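Local coordinates for protein lovastatin nonaketide synthase, polyketide synthase component (Aspergillus terreus, PDB 7CPX) that builds the nonaketide backbone of lovastatin, dihydromonacolin L, from malonyl-CoA units as an iterative multidomain polyketide synthase working together with its partner LovC, at residues S472-L477 and A890-W895. The protein carries 2 engineered substitutions. Residues are numbered along the deposited sequence; the frame is centred on the assembly and turned at random.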
ATOM      1  N   SER A 472       0.034 -55.199 -44.889  1.00147.90           N
ATOM      2  CA  SER A 472       0.709 -54.175 -44.106  1.00147.90           C
ATOM      3  C   SER A 472       0.219 -54.248 -42.669  1.00147.90           C
ATOM      4  O   SER A 472      -0.876 -54.742 -42.389  1.00147.90           O
ATOM      5  CB  SER A 472       0.469 -52.775 -44.681  1.00147.90           C
ATOM      6  OG  SER A 472      -0.905 -52.428 -44.618  1.00147.90           O
ATOM      7  N   LEU A 473       1.048 -53.748 -41.759  1.00142.11           N
ATOM      8  CA  LEU A 473       0.679 -53.727 -40.356  1.00142.11           C
ATOM      9  C   LEU A 473      -0.445 -52.720 -40.119  1.00142.11           C
ATOM     10  O   LEU A 473      -0.611 -51.769 -40.887  1.00142.11           O
ATOM     11  CB  LEU A 473       1.877 -53.360 -39.486  1.00142.11           C
ATOM     12  CG  LEU A 473       2.962 -54.417 -39.265  1.00142.11           C
ATOM     13  CD1 LEU A 473       2.376 -55.679 -38.655  1.00142.11           C
ATOM     14  CD2 LEU A 473       3.684 -54.731 -40.560  1.00142.11           C
ATOM     15  N   PRO A 474      -1.238 -52.910 -39.066  1.00139.53           N
ATOM     16  CA  PRO A 474      -2.254 -51.909 -38.733  1.00139.53           C
ATOM     17  C   PRO A 474      -1.612 -50.597 -38.315  1.00139.53           C
ATOM     18  O   PRO A 474      -0.531 -50.571 -37.721  1.00139.53           O
ATOM     19  CB  PRO A 474      -3.024 -52.553 -37.575  1.00139.53           C
ATOM     20  CG  PRO A 474      -2.056 -53.500 -36.963  1.00139.53           C
ATOM     21  CD  PRO A 474      -1.212 -54.015 -38.092  1.00139.53           C
ATOM     22  N   LEU A 475      -2.290 -49.499 -38.633  1.00127.75           N
ATOM     23  CA  LEU A 475      -1.830 -48.166 -38.254  1.00127.75           C
ATOM     24  C   LEU A 475      -2.291 -47.914 -36.826  1.00127.75           C
ATOM     25  O   LEU A 475      -3.472 -47.676 -36.575  1.00127.75           O
ATOM     26  CB  LEU A 475      -2.370 -47.122 -39.225  1.00127.75           C
ATOM     27  CG  LEU A 475      -1.926 -45.674 -39.021  1.00127.75           C
ATOM     28  CD1 LEU A 475      -2.005 -44.907 -40.330  1.00127.75           C
ATOM     29  CD2 LEU A 475      -2.764 -44.984 -37.957  1.00127.75           C
ATOM     30  N   VAL A 476      -1.362 -47.978 -35.882  1.00126.55           N
ATOM     31  CA  VAL A 476      -1.682 -47.953 -34.458  1.00126.55           C
ATOM     32  C   VAL A 476      -1.419 -46.563 -33.905  1.00126.55           C
ATOM     33  O   VAL A 476      -0.387 -45.945 -34.196  1.00126.55           O
ATOM     34  CB  VAL A 476      -0.870 -49.013 -33.691  1.00126.55           C
ATOM     35  CG1 VAL A 476      -1.149 -50.394 -34.250  1.00126.55           C
ATOM     36  CG2 VAL A 476       0.618 -48.698 -33.747  1.00126.55           C
ATOM     37  N   LEU A 477      -2.359 -46.066 -33.105  1.00119.48           N
ATOM     38  CA  LEU A 477      -2.227 -44.789 -32.426  1.00119.48           C
ATOM     39  C   LEU A 477      -2.609 -44.969 -30.965  1.00119.48           C
ATOM     40  O   LEU A 477      -3.445 -45.811 -30.623  1.00119.48           O
ATOM     41  CB  LEU A 477      -3.109 -43.720 -33.075  1.00119.48           C
ATOM     42  CG  LEU A 477      -2.847 -43.484 -34.562  1.00119.48           C
ATOM     43  CD1 LEU A 477      -3.932 -42.616 -35.167  1.00119.48           C
ATOM     44  CD2 LEU A 477      -1.485 -42.851 -34.771  1.00119.48           C
ATOM     45  N   ALA A 890      -6.879 -58.323 -37.195  1.00163.64           N
ATOM     46  CA  ALA A 890      -6.490 -59.228 -36.119  1.00163.64           C
ATOM     47  C   ALA A 890      -5.305 -58.664 -35.343  1.00163.64           C
ATOM     48  O   ALA A 890      -5.309 -58.628 -34.105  1.00163.64           O
ATOM     49  CB  ALA A 890      -6.155 -60.607 -36.686  1.00163.64           C
ATOM     50  N   LEU A 891      -4.282 -58.200 -36.065  1.00153.69           N
ATOM     51  CA  LEU A 891      -3.133 -57.591 -35.401  1.00153.69           C
ATOM     52  C   LEU A 891      -3.541 -56.322 -34.662  1.00153.69           C
ATOM     53  O   LEU A 891      -3.002 -56.014 -33.594  1.00153.69           O
ATOM     54  CB  LEU A 891      -2.034 -57.285 -36.419  1.00153.69           C
ATOM     55  CG  LEU A 891      -1.302 -58.485 -37.022  1.00153.69           C
ATOM     56  CD1 LEU A 891      -0.219 -58.009 -37.975  1.00153.69           C
ATOM     57  CD2 LEU A 891      -0.706 -59.369 -35.937  1.00153.69           C
ATOM     58  N   ALA A 892      -4.489 -55.571 -35.223  1.00146.76           N
ATOM     59  CA  ALA A 892      -4.977 -54.361 -34.576  1.00146.76           C
ATOM     60  C   ALA A 892      -5.650 -54.679 -33.251  1.00146.76           C
ATOM     61  O   ALA A 892      -5.441 -53.978 -32.257  1.00146.76           O
ATOM     62  CB  ALA A 892      -5.949 -53.642 -35.509  1.00146.76           C
ATOM     63  N   TYR A 893      -6.478 -55.721 -33.227  1.00156.36           N
ATOM     64  CA  TYR A 893      -7.103 -56.142 -31.979  1.00156.36           C
ATOM     65  C   TYR A 893      -6.048 -56.579 -30.973  1.00156.36           C
ATOM     66  O   TYR A 893      -6.096 -56.193 -29.797  1.00156.36           O
ATOM     67  CB  TYR A 893      -8.090 -57.275 -32.256  1.00156.36           C
ATOM     68  CG  TYR A 893      -9.090 -57.519 -31.151  1.00156.36           C
ATOM     69  CD1 TYR A 893      -8.688 -58.023 -29.925  1.00156.36           C
ATOM     70  CD2 TYR A 893     -10.440 -57.258 -31.340  1.00156.36           C
ATOM     71  CE1 TYR A 893      -9.597 -58.253 -28.918  1.00156.36           C
ATOM     72  CE2 TYR A 893     -11.358 -57.485 -30.335  1.00156.36           C
ATOM     73  CZ  TYR A 893     -10.931 -57.982 -29.124  1.00156.36           C
ATOM     74  OH  TYR A 893     -11.840 -58.212 -28.117  1.00156.36           O
ATOM     75  N   LEU A 894      -5.071 -57.368 -31.428  1.00156.18           N
ATOM     76  CA  LEU A 894      -3.995 -57.798 -30.540  1.00156.18           C
ATOM     77  C   LEU A 894      -3.280 -56.603 -29.926  1.00156.18           C
ATOM     78  O   LEU A 894      -3.003 -56.584 -28.719  1.00156.18           O
ATOM     79  CB  LEU A 894      -3.006 -58.670 -31.310  1.00156.18           C
ATOM     80  CG  LEU A 894      -3.396 -60.133 -31.506  1.00156.18           C
ATOM     81  CD1 LEU A 894      -2.605 -60.739 -32.651  1.00156.18           C
ATOM     82  CD2 LEU A 894      -3.162 -60.914 -30.225  1.00156.18           C
ATOM     83  N   TRP A 895      -2.964 -55.599 -30.744  1.00132.55           N
ATOM     84  CA  TRP A 895      -2.258 -54.426 -30.243  1.00132.55           C
ATOM     85  C   TRP A 895      -3.129 -53.634 -29.279  1.00132.55           C
ATOM     86  O   TRP A 895      -2.706 -53.321 -28.163  1.00132.55           O
ATOM     87  CB  TRP A 895      -1.807 -53.549 -31.409  1.00132.55           C
ATOM     88  CG  TRP A 895      -0.990 -52.376 -30.982  1.00132.55           C
ATOM     89  CD1 TRP A 895       0.347 -52.361 -30.724  1.00132.55           C
ATOM     90  CD2 TRP A 895      -1.456 -51.040 -30.760  1.00132.55           C
ATOM     91  NE1 TRP A 895       0.746 -51.101 -30.355  1.00132.55           N
ATOM     92  CE2 TRP A 895      -0.343 -50.270 -30.369  1.00132.55           C
ATOM     93  CE3 TRP A 895      -2.704 -50.422 -30.853  1.00132.55           C
ATOM     94  CZ2 TRP A 895      -0.443 -48.914 -30.073  1.00132.55           C
ATOM     95  CZ3 TRP A 895      -2.801 -49.076 -30.559  1.00132.55           C
ATOM     96  CH2 TRP A 895      -1.678 -48.337 -30.173  1.00132.55           C
TER
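V476 sits over one face of the W895 indole, the two side chains crossing obliquely. Its CB lies 3.4 Å from the centroid of the six-membered ring and 2° off the ring normal, a CH-pi contact over the centre. The two methyls spread from there across the ring system. CG1 comes down on the junction atom CD2 at 3.6 Å and also meets CE3. CG2 faces CE2 and CZ2. W895 CG is anti to the backbone N (chi1 -176°), and the indole beyond it extends toward strand 475-479. The carbonyl of L477 meets the rim of the same ring, with its O in the ring plane, near CZ3 and CH2. No hydrogen bond joins the two segments.

P474 packs against L891 and A892, about one turn before W895 in the helix. Its CB meets A892 CB at 3.7 Å. Its CG comes 3.6 Å from A892 N, and its CD touches L891 CB at 3.8 Å. The P474 and L891 side chains cross at about a right angle. At the far end L473 and L891 meet methyl to methyl, CD1 to CD1, at 3.6 Å. L512 of helix 504-513 also touches L473, V476 and W895 and adds to the apolar packing.

The contact is buried apolar packing, with no active-site residue in it. It packs the edge strand 475-479 of a three-stranded antiparallel sheet, with the loop leading into it, against helix 883-898. Helix 883-898 lies at the C-terminal end of the acyltransferase part of the chain. The arrangement is consistent with the linker fold that joins ketosynthase and acyltransferase in polyketide synthases.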